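PDB 3IOS: disulfide bond forming protein (DsbF) from Mycobacterium tuberculosis, which probably oxidises reduced, unfolded secreted proteins to form disulfide bonds, as a member of the thioredoxin family with thiol oxidase activity. Local coordinates for residues L44-P49 with S106-F111. Residues are numbered along the deposited sequence; the frame is centred on the assembly and turned at random.
Sequences LWFWAP and SVWANF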
ATOM      1  N   LEU A  44       1.736   3.143   1.380  1.00 11.42           N
ATOM      2  CA  LEU A  44       1.127   1.833   1.544  1.00 12.87           C
ATOM      3  C   LEU A  44      -0.357   2.016   1.274  1.00 11.90           C
ATOM      4  O   LEU A  44      -1.017   2.869   1.871  1.00 14.23           O
ATOM      5  CB  LEU A  44       1.359   1.284   2.957  1.00 13.03           C
ATOM      6  CG  LEU A  44       2.823   0.911   3.223  1.00 14.83           C
ATOM      7  CD1 LEU A  44       3.462   1.984   4.096  1.00 17.68           C
ATOM      8  CD2 LEU A  44       2.910  -0.447   3.901  1.00 16.37           C
ATOM      9  N   TRP A  45      -0.873   1.224   0.343  1.00 10.85           N
ATOM     10  CA  TRP A  45      -2.268   1.288  -0.041  1.00 11.76           C
ATOM     11  C   TRP A  45      -2.968   0.022   0.441  1.00 12.60           C
ATOM     12  O   TRP A  45      -2.674  -1.078  -0.033  1.00 12.21           O
ATOM     13  CB  TRP A  45      -2.342   1.428  -1.563  1.00 12.90           C
ATOM     14  CG  TRP A  45      -3.676   1.204  -2.171  1.00 12.77           C
ATOM     15  CD1 TRP A  45      -4.862   1.756  -1.783  1.00 14.51           C
ATOM     16  CD2 TRP A  45      -3.965   0.393  -3.314  1.00 12.84           C
ATOM     17  NE1 TRP A  45      -5.870   1.341  -2.614  1.00 15.37           N
ATOM     18  CE2 TRP A  45      -5.348   0.504  -3.563  1.00 15.26           C
ATOM     19  CE3 TRP A  45      -3.187  -0.413  -4.156  1.00 14.64           C
ATOM     20  CZ2 TRP A  45      -5.978  -0.167  -4.622  1.00 15.11           C
ATOM     21  CZ3 TRP A  45      -3.815  -1.082  -5.211  1.00 16.61           C
ATOM     22  CH2 TRP A  45      -5.196  -0.951  -5.432  1.00 17.04           C
ATOM     23  N   PHE A  46      -3.892   0.190   1.383  1.00 11.67           N
ATOM     24  CA  PHE A  46      -4.616  -0.941   1.952  1.00 12.93           C
ATOM     25  C   PHE A  46      -5.880  -1.198   1.154  1.00 12.10           C
ATOM     26  O   PHE A  46      -6.737  -0.319   1.024  1.00 14.15           O
ATOM     27  CB  PHE A  46      -4.945  -0.654   3.418  1.00 13.92           C
ATOM     28  CG  PHE A  46      -3.732  -0.346   4.251  1.00 14.35           C
ATOM     29  CD1 PHE A  46      -3.119   0.905   4.185  1.00 13.76           C
ATOM     30  CD2 PHE A  46      -3.172  -1.324   5.068  1.00 14.26           C
ATOM     31  CE1 PHE A  46      -1.967   1.173   4.921  1.00 13.36           C
ATOM     32  CE2 PHE A  46      -2.020  -1.063   5.807  1.00 16.87           C
ATOM     33  CZ  PHE A  46      -1.417   0.188   5.731  1.00 15.54           C
ATOM     34  N   TRP A  47      -5.987  -2.405   0.607  1.00 11.84           N
ATOM     35  CA  TRP A  47      -7.138  -2.768  -0.212  1.00 11.93           C
ATOM     36  C   TRP A  47      -7.662  -4.173   0.051  1.00 12.82           C
ATOM     37  O   TRP A  47      -6.985  -4.996   0.665  1.00 13.48           O
ATOM     38  CB  TRP A  47      -6.796  -2.633  -1.711  1.00 12.45           C
ATOM     39  CG  TRP A  47      -5.635  -3.475  -2.217  1.00 12.33           C
ATOM     40  CD1 TRP A  47      -4.313  -3.128  -2.242  1.00 10.18           C
ATOM     41  CD2 TRP A  47      -5.717  -4.777  -2.811  1.00 11.52           C
ATOM     42  NE1 TRP A  47      -3.567  -4.130  -2.827  1.00 12.11           N
ATOM     43  CE2 TRP A  47      -4.405  -5.151  -3.191  1.00 11.21           C
ATOM     44  CE3 TRP A  47      -6.774  -5.658  -3.077  1.00 12.66           C
ATOM     45  CZ2 TRP A  47      -4.119  -6.373  -3.801  1.00 14.74           C
ATOM     46  CZ3 TRP A  47      -6.487  -6.878  -3.689  1.00 13.94           C
ATOM     47  CH2 TRP A  47      -5.173  -7.219  -4.050  1.00 14.31           C
ATOM     48  N   ALA A  48      -8.888  -4.417  -0.401  1.00 12.55           N
ATOM     49  CA  ALA A  48      -9.540  -5.723  -0.283  1.00 15.63           C
ATOM     50  C   ALA A  48     -10.029  -5.996  -1.704  1.00 15.16           C
ATOM     51  O   ALA A  48     -10.572  -5.109  -2.355  1.00 13.43           O
ATOM     52  CB  ALA A  48     -10.716  -5.656   0.693  1.00 13.84           C
ATOM     53  N   PRO A  49      -9.851  -7.229  -2.199  1.00 15.93           N
ATOM     54  CA  PRO A  49     -10.263  -7.603  -3.557  1.00 15.70           C
ATOM     55  C   PRO A  49     -11.724  -7.359  -3.918  1.00 16.07           C
ATOM     56  O   PRO A  49     -12.038  -7.020  -5.061  1.00 16.95           O
ATOM     57  CB  PRO A  49      -9.914  -9.094  -3.633  1.00 18.11           C
ATOM     58  CG  PRO A  49      -8.879  -9.282  -2.577  1.00 20.32           C
ATOM     59  CD  PRO A  49      -9.355  -8.404  -1.465  1.00 15.80           C
ATOM     60  N   SER A 106      -1.930  -8.894  10.025  1.00 19.47           N
ATOM     61  CA  SER A 106      -0.933  -8.250  10.872  1.00 21.11           C
ATOM     62  C   SER A 106      -0.454  -6.897  10.346  1.00 20.45           C
ATOM     63  O   SER A 106      -0.184  -5.986  11.134  1.00 21.74           O
ATOM     64  CB  SER A 106       0.263  -9.185  11.101  1.00 20.60           C
ATOM     65  OG  SER A 106       0.885  -9.578   9.893  1.00 23.72           O
ATOM     66  N   VAL A 107      -0.351  -6.746   9.030  1.00 18.41           N
ATOM     67  CA  VAL A 107       0.106  -5.469   8.492  1.00 16.32           C
ATOM     68  C   VAL A 107      -0.963  -4.397   8.688  1.00 16.52           C
ATOM     69  O   VAL A 107      -0.654  -3.276   9.084  1.00 15.80           O
ATOM     70  CB  VAL A 107       0.490  -5.581   6.994  1.00 15.95           C
ATOM     71  CG1 VAL A 107       0.997  -4.232   6.486  1.00 18.68           C
ATOM     72  CG2 VAL A 107       1.571  -6.643   6.816  1.00 16.65           C
ATOM     73  N   TRP A 108      -2.224  -4.728   8.414  1.00 15.02           N
ATOM     74  CA  TRP A 108      -3.294  -3.764   8.621  1.00 15.87           C
ATOM     75  C   TRP A 108      -3.322  -3.351  10.089  1.00 17.59           C
ATOM     76  O   TRP A 108      -3.458  -2.171  10.414  1.00 17.24           O
ATOM     77  CB  TRP A 108      -4.650  -4.367   8.259  1.00 16.42           C
ATOM     78  CG  TRP A 108      -4.965  -4.352   6.800  1.00 16.92           C
ATOM     79  CD1 TRP A 108      -4.101  -4.580   5.770  1.00 16.59           C
ATOM     80  CD2 TRP A 108      -6.255  -4.173   6.213  1.00 16.26           C
ATOM     81  NE1 TRP A 108      -4.776  -4.560   4.570  1.00 15.64           N
ATOM     82  CE2 TRP A 108      -6.103  -4.317   4.816  1.00 15.53           C
ATOM     83  CE3 TRP A 108      -7.530  -3.915   6.733  1.00 17.21           C
ATOM     84  CZ2 TRP A 108      -7.178  -4.206   3.929  1.00 15.82           C
ATOM     85  CZ3 TRP A 108      -8.603  -3.804   5.850  1.00 17.64           C
ATOM     86  CH2 TRP A 108      -8.417  -3.954   4.464  1.00 16.66           C
ATOM     87  N   ALA A 109      -3.192  -4.336  10.974  1.00 19.62           N
ATOM     88  CA  ALA A 109      -3.220  -4.076  12.410  1.00 22.65           C
ATOM     89  C   ALA A 109      -2.102  -3.124  12.813  1.00 22.97           C
ATOM     90  O   ALA A 109      -2.296  -2.223  13.629  1.00 22.78           O
ATOM     91  CB  ALA A 109      -3.094  -5.386  13.173  1.00 23.17           C
ATOM     92  N   ASN A 110      -0.931  -3.330  12.223  1.00 22.38           N
ATOM     93  CA  ASN A 110       0.230  -2.504  12.513  1.00 21.73           C
ATOM     94  C   ASN A 110       0.011  -1.024  12.208  1.00 22.46           C
ATOM     95  O   ASN A 110       0.643  -0.160  12.817  1.00 22.55           O
ATOM     96  CB  ASN A 110       1.434  -3.008  11.725  1.00 22.07           C
ATOM     97  CG  ASN A 110       2.678  -2.201  12.000  1.00 25.10           C
ATOM     98  OD1 ASN A 110       3.271  -2.313  13.056  1.00 24.94           O
ATOM     99  ND2 ASN A 110       3.064  -1.360  11.052  1.00 24.84           N
ATOM    100  N   PHE A 111      -0.881  -0.729  11.270  1.00 18.75           N
ATOM    101  CA  PHE A 111      -1.154   0.652  10.894  1.00 18.80           C
ATOM    102  C   PHE A 111      -2.506   1.139  11.393  1.00 20.51           C
ATOM    103  O   PHE A 111      -2.959   2.225  11.033  1.00 20.68           O
ATOM    104  CB  PHE A 111      -1.076   0.799   9.372  1.00 17.67           C
ATOM    105  CG  PHE A 111       0.326   0.777   8.832  1.00 16.37           C
ATOM    106  CD1 PHE A 111       1.085   1.944   8.788  1.00 17.08           C
ATOM    107  CD2 PHE A 111       0.892  -0.408   8.376  1.00 16.98           C
ATOM    108  CE1 PHE A 111       2.390   1.931   8.300  1.00 17.40           C
ATOM    109  CE2 PHE A 111       2.201  -0.435   7.884  1.00 16.98           C
ATOM    110  CZ  PHE A 111       2.948   0.741   7.847  1.00 18.16           C
TER
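F46 and L44 on the central strand of a thioredoxin fold meet W108 and F111 on the short helix 106-110, which packs against one face of the mixed sheet. The strand axis (44-47) and the helix axis approach to 10.4 Å, with an angle of 119° between their N-to-C directions. That spacing is filled by rings: F46, W108 and F111 form a buried aromatic cluster, with no hydrogen bond between the segments.

F46 is the hub, a flat side chain able to offer its edge to two neighbours at once. With CG anti to its carbonyl carbon, beside the backbone N, the ring reaches toward the helix. Its CD2 edge comes over the five-membered ring of W108, 3.5 Å from W108 CD1, in an edge-to-face pair with planes at 81°. Its tip serves F111: F46 CZ lies 3.6 Å from F111 CD2, an offset edge-to-face pair with planes inclined at 63°. L44 extends the apolar surface along the same side of the strand, its branched end bringing both methyls against the CE2-CZ end of F111, with L44 CD1 4.0 Å from F111 CZ. V107 adds a looser touch, V107 CG1 being 4.4 Å from F46 CE2.

Tryptophan suits position 108 because it combines a broad apolar face with one donor: its NE1 is hydrogen-bonded to V76 O on the adjacent strand 72-77, which anchors the indole while F46 packs on it. W47, by contrast, leaves the strand pointing away from the helix; its NE1 is hydrogen-bonded to Q99 OE1, and its side chain touches the CxxC motif (C51, C54), probably the redox-active pair, which can close as a disulfide. The backbone of W47 still takes part, as W47 O sits at the indole edge, 3.4 Å from W108 CZ2.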